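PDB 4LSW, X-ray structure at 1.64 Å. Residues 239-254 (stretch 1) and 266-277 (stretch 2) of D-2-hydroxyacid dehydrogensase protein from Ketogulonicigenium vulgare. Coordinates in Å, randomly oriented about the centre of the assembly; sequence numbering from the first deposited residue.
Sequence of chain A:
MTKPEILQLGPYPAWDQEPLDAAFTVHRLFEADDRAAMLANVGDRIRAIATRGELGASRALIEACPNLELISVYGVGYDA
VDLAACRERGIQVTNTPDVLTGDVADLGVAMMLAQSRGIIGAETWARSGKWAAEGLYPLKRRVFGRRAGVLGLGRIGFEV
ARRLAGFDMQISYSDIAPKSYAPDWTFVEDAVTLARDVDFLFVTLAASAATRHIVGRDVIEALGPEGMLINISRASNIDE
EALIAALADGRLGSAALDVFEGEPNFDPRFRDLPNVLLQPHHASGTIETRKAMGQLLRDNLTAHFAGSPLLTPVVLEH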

# COMPACT_ATOMS: atom_id res chain seq x y z
N ASP A 239 4.81 15.23 -2.89
CA ASP A 239 4.78 16.16 -4.01
C ASP A 239 5.79 15.66 -5.05
O ASP A 239 7.00 15.88 -4.90
CB ASP A 239 5.14 17.57 -3.53
CG ASP A 239 5.04 18.63 -4.62
OD1 ASP A 239 5.15 18.29 -5.82
OD2 ASP A 239 4.87 19.81 -4.26
N GLU A 240 5.31 14.99 -6.09
CA GLU A 240 6.21 14.42 -7.10
C GLU A 240 6.98 15.45 -7.92
O GLU A 240 8.12 15.20 -8.30
CB GLU A 240 5.46 13.45 -8.03
CG GLU A 240 4.98 12.18 -7.34
CD GLU A 240 4.55 11.09 -8.31
OE1 GLU A 240 4.61 11.29 -9.54
OE2 GLU A 240 4.16 10.01 -7.82
N GLU A 241 6.37 16.60 -8.18
CA GLU A 241 7.09 17.67 -8.87
C GLU A 241 8.25 18.19 -8.03
O GLU A 241 9.35 18.41 -8.55
CB GLU A 241 6.13 18.82 -9.21
CG GLU A 241 5.15 18.50 -10.33
CD GLU A 241 5.81 18.30 -11.69
OE1 GLU A 241 6.97 18.72 -11.88
OE2 GLU A 241 5.16 17.71 -12.57
N ALA A 242 8.01 18.36 -6.73
CA ALA A 242 9.07 18.78 -5.82
C ALA A 242 10.13 17.69 -5.71
O ALA A 242 11.32 18.00 -5.60
CB ALA A 242 8.51 19.10 -4.46
N LEU A 243 9.69 16.43 -5.72
CA LEU A 243 10.61 15.30 -5.57
C LEU A 243 11.52 15.19 -6.79
O LEU A 243 12.74 15.06 -6.67
CB LEU A 243 9.82 14.01 -5.36
CG LEU A 243 10.63 12.71 -5.27
CD1 LEU A 243 11.68 12.83 -4.18
CD2 LEU A 243 9.71 11.54 -4.99
N ILE A 244 10.93 15.28 -7.98
CA ILE A 244 11.70 15.18 -9.20
C ILE A 244 12.72 16.32 -9.33
O ILE A 244 13.88 16.08 -9.65
CB ILE A 244 10.77 15.11 -10.43
CG1 ILE A 244 10.03 13.77 -10.41
CG2 ILE A 244 11.56 15.24 -11.71
CD1 ILE A 244 8.84 13.70 -11.35
N ALA A 245 12.28 17.55 -9.06
CA ALA A 245 13.19 18.68 -9.13
C ALA A 245 14.35 18.56 -8.15
O ALA A 245 15.49 18.88 -8.47
CB ALA A 245 12.44 19.98 -8.89
N ALA A 246 14.06 18.08 -6.94
CA ALA A 246 15.10 17.94 -5.93
C ALA A 246 16.10 16.84 -6.29
O ALA A 246 17.30 17.00 -6.07
CB ALA A 246 14.49 17.68 -4.57
N LEU A 247 15.62 15.74 -6.84
CA LEU A 247 16.52 14.67 -7.29
C LEU A 247 17.39 15.14 -8.45
O LEU A 247 18.59 14.84 -8.49
CB LEU A 247 15.74 13.42 -7.68
CG LEU A 247 15.13 12.67 -6.50
CD1 LEU A 247 14.00 11.76 -6.93
CD2 LEU A 247 16.21 11.86 -5.79
N ALA A 248 16.80 15.89 -9.37
CA ALA A 248 17.53 16.44 -10.50
C ALA A 248 18.63 17.41 -10.06
O ALA A 248 19.72 17.41 -10.63
CB ALA A 248 16.57 17.12 -11.49
N ASP A 249 18.31 18.23 -9.06
CA ASP A 249 19.19 19.30 -8.57
C ASP A 249 20.29 18.81 -7.63
O ASP A 249 21.25 19.54 -7.35
CB ASP A 249 18.39 20.33 -7.76
CG ASP A 249 17.56 21.24 -8.63
OD1 ASP A 249 17.71 21.22 -9.87
OD2 ASP A 249 16.75 21.99 -8.03
N GLY A 250 20.12 17.61 -7.09
CA GLY A 250 21.02 17.13 -6.06
C GLY A 250 20.64 17.59 -4.65
O GLY A 250 21.37 17.33 -3.70
N ARG A 251 19.50 18.26 -4.52
CA ARG A 251 19.00 18.65 -3.21
C ARG A 251 18.53 17.45 -2.37
O ARG A 251 18.51 17.51 -1.14
CB ARG A 251 17.88 19.70 -3.33
CG ARG A 251 18.37 21.09 -3.69
CD ARG A 251 17.23 22.11 -3.81
NE ARG A 251 16.45 21.89 -5.03
CZ ARG A 251 15.15 21.58 -5.06
NH1 ARG A 251 14.56 21.38 -6.23
NH2 ARG A 251 14.45 21.48 -3.95
N LEU A 252 18.14 16.38 -3.05
CA LEU A 252 17.87 15.09 -2.41
C LEU A 252 18.82 14.09 -3.02
O LEU A 252 18.98 14.05 -4.25
CB LEU A 252 16.43 14.63 -2.65
CG LEU A 252 16.12 13.25 -2.03
CD1 LEU A 252 16.33 13.27 -0.52
CD2 LEU A 252 14.73 12.83 -2.38
N GLY A 253 19.42 13.26 -2.18
CA GLY A 253 20.40 12.29 -2.65
C GLY A 253 19.85 11.18 -3.52
O GLY A 253 20.42 10.89 -4.58
N SER A 254 18.77 10.54 -3.08
CA SER A 254 18.21 9.42 -3.81
C SER A 254 16.81 9.09 -3.32
O SER A 254 16.38 9.58 -2.28
CB SER A 254 19.11 8.18 -3.68
OG SER A 254 19.20 7.75 -2.33
N PHE A 266 3.66 5.64 -14.60
CA PHE A 266 4.34 6.59 -13.73
C PHE A 266 5.08 7.65 -14.55
O PHE A 266 5.37 7.44 -15.73
CB PHE A 266 5.27 5.86 -12.75
CG PHE A 266 6.45 5.19 -13.40
CD1 PHE A 266 7.64 5.88 -13.57
CD2 PHE A 266 6.39 3.86 -13.80
CE1 PHE A 266 8.73 5.29 -14.16
CE2 PHE A 266 7.48 3.26 -14.39
CZ PHE A 266 8.65 3.96 -14.57
N ASP A 267 5.35 8.79 -13.93
CA ASP A 267 6.04 9.90 -14.58
C ASP A 267 7.35 9.46 -15.22
O ASP A 267 8.25 8.97 -14.54
CB ASP A 267 6.30 11.00 -13.54
CG ASP A 267 6.45 12.37 -14.16
OD1 ASP A 267 7.33 12.53 -15.03
OD2 ASP A 267 5.69 13.27 -13.76
N PRO A 268 7.47 9.62 -16.55
CA PRO A 268 8.66 9.16 -17.29
C PRO A 268 9.96 9.74 -16.74
O PRO A 268 11.01 9.11 -16.87
CB PRO A 268 8.42 9.71 -18.70
CG PRO A 268 6.94 9.85 -18.81
CD PRO A 268 6.45 10.21 -17.44
N ARG A 269 9.89 10.91 -16.12
CA ARG A 269 11.09 11.57 -15.62
C ARG A 269 11.79 10.78 -14.51
O ARG A 269 13.00 10.94 -14.30
CB ARG A 269 10.75 12.98 -15.14
CG ARG A 269 10.54 13.96 -16.29
CD ARG A 269 10.04 15.28 -15.75
NE ARG A 269 8.77 15.11 -15.06
CZ ARG A 269 8.17 16.06 -14.35
NH1 ARG A 269 8.74 17.27 -14.24
NH2 ARG A 269 7.01 15.84 -13.75
N PHE A 270 11.05 9.93 -13.81
CA PHE A 270 11.65 9.07 -12.79
C PHE A 270 12.65 8.11 -13.42
O PHE A 270 13.58 7.65 -12.76
CB PHE A 270 10.57 8.29 -12.03
CG PHE A 270 9.86 9.09 -10.98
CD1 PHE A 270 10.58 9.67 -9.94
CD2 PHE A 270 8.48 9.24 -11.02
CE1 PHE A 270 9.93 10.41 -8.97
CE2 PHE A 270 7.83 9.97 -10.05
CZ PHE A 270 8.55 10.56 -9.01
N ARG A 271 12.45 7.82 -14.71
CA ARG A 271 13.30 6.89 -15.43
C ARG A 271 14.63 7.54 -15.82
O ARG A 271 15.65 6.86 -15.96
CB ARG A 271 12.56 6.39 -16.68
CG ARG A 271 13.09 5.12 -17.31
CD ARG A 271 12.22 4.70 -18.50
NE ARG A 271 11.11 3.83 -18.12
CZ ARG A 271 9.83 4.20 -18.12
NH1 ARG A 271 9.48 5.43 -18.48
NH2 ARG A 271 8.89 3.33 -17.76
N ASP A 272 14.62 8.86 -15.97
CA ASP A 272 15.79 9.62 -16.40
C ASP A 272 16.79 9.93 -15.28
O ASP A 272 17.95 10.25 -15.54
CB ASP A 272 15.36 10.94 -17.05
CG ASP A 272 14.42 10.74 -18.23
OD1 ASP A 272 14.55 9.72 -18.93
OD2 ASP A 272 13.54 11.61 -18.44
N LEU A 273 16.34 9.84 -14.04
CA LEU A 273 17.18 10.16 -12.90
C LEU A 273 18.12 9.00 -12.56
O LEU A 273 17.73 7.84 -12.66
CB LEU A 273 16.31 10.55 -11.70
CG LEU A 273 15.41 11.77 -11.94
CD1 LEU A 273 14.21 11.78 -11.00
CD2 LEU A 273 16.23 13.05 -11.78
N PRO A 274 19.37 9.31 -12.18
CA PRO A 274 20.39 8.29 -11.89
C PRO A 274 20.35 7.78 -10.45
O PRO A 274 21.12 6.87 -10.11
CB PRO A 274 21.70 9.04 -12.12
CG PRO A 274 21.38 10.45 -11.74
CD PRO A 274 19.93 10.68 -12.12
N ASN A 275 19.46 8.35 -9.64
CA ASN A 275 19.43 8.06 -8.20
C ASN A 275 18.06 7.61 -7.72
O ASN A 275 17.63 7.94 -6.61
CB ASN A 275 19.84 9.32 -7.44
CG ASN A 275 19.10 10.55 -7.92
OD1 ASN A 275 18.42 10.51 -8.95
ND2 ASN A 275 19.22 11.65 -7.19
N VAL A 276 17.36 6.85 -8.56
CA VAL A 276 16.02 6.40 -8.24
C VAL A 276 15.87 4.89 -8.45
O VAL A 276 16.15 4.38 -9.54
CB VAL A 276 14.95 7.11 -9.09
CG1 VAL A 276 13.59 6.53 -8.81
CG2 VAL A 276 14.93 8.59 -8.80
N LEU A 277 15.46 4.19 -7.40
CA LEU A 277 15.10 2.78 -7.51
C LEU A 277 13.60 2.66 -7.76
O LEU A 277 12.79 3.10 -6.94
CB LEU A 277 15.45 2.03 -6.22
CG LEU A 277 15.13 0.54 -6.24
CD1 LEU A 277 16.12 -0.14 -7.12
CD2 LEU A 277 15.15 -0.05 -4.83
O HOH W 1 4.28 9.16 -11.21
O HOH W 2 4.09 13.18 -11.37

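What fills the middle of the contact? One side of the helix 240-249 supplies Ile-244 and Leu-247, whose CA-to-CB bonds both point toward the second stretch. Ile-244 lies over one face of the Phe-270 ring: its CG1 sits 4.0 Å from the ring centroid, a CH-pi contact, and 3.7 Å from Phe-270 CE1. Leu-243 meets the same ring at its edge, with its CD2 4.1 Å from Phe-270 CE1. The flat ring thus offers one face to Ile-244 and its edge to Leu-243, and both Ile-244 and Phe-270 are buried.

How does the apolar packing continue along the helix? About one turn on from Ile-244, Leu-247 and Ala-248 meet Leu-273, whose CD1 lies 4.0 Å from Leu-247 CB and whose CD2 lies 4.1 Å from Ala-248 CB. The small side chain of Ala-248 points away overall, yet its methyl still touches the leucine. Leu-247 extends the apolar surface to the start of the strand, where its CD1 lies 3.8 Å from Val-276 CG2. Together the stretches bury 614 Å², both sides summed.

What fastens the end beyond the helix? Asn-275, in the p rotamer, points toward the first stretch and donates from ND2 to Gly-253 O at 3.0 Å, so an amide side chain meets a backbone carbonyl. Its own backbone joins in: Asn-275 O lies 3.2 Å from Ser-254 CA, a CA-H...O contact. Not every polar atom here is paired, for Leu-252 O is buried without a partner.

How is the charged edge at the start of the helix organised? Arg-269 forms a salt bridge with Glu-241, NH2 donating to OE2 at 2.9 Å and NH1 to OE1 at 3.3 Å. Although Glu-241 starts away from the other stretch, its m, m rotamer brings the carboxylate near the guanidinium plane, while Ile-244 CD1 covers one guanidinium face, 3.7 Å from Arg-269 NH2. Asp-267 holds the arginine from within its own stretch: Arg-269 NE donates to Asp-267 OD1 at 3.0 Å and Arg-269 NH2 to Asp-267 OD2 at 2.9 Å. The same aspartate caps the turn, its OD1 accepting from Arg-269 N at 3.2 Å. Two waters complete this edge, each donating to Glu-240 OE1 at 2.7 Å; water 1 accepts from Asp-267 N and so ties the glutamate to the backbone, while water 2 donates to Asp-267 OD2 and bridges the two carboxylates.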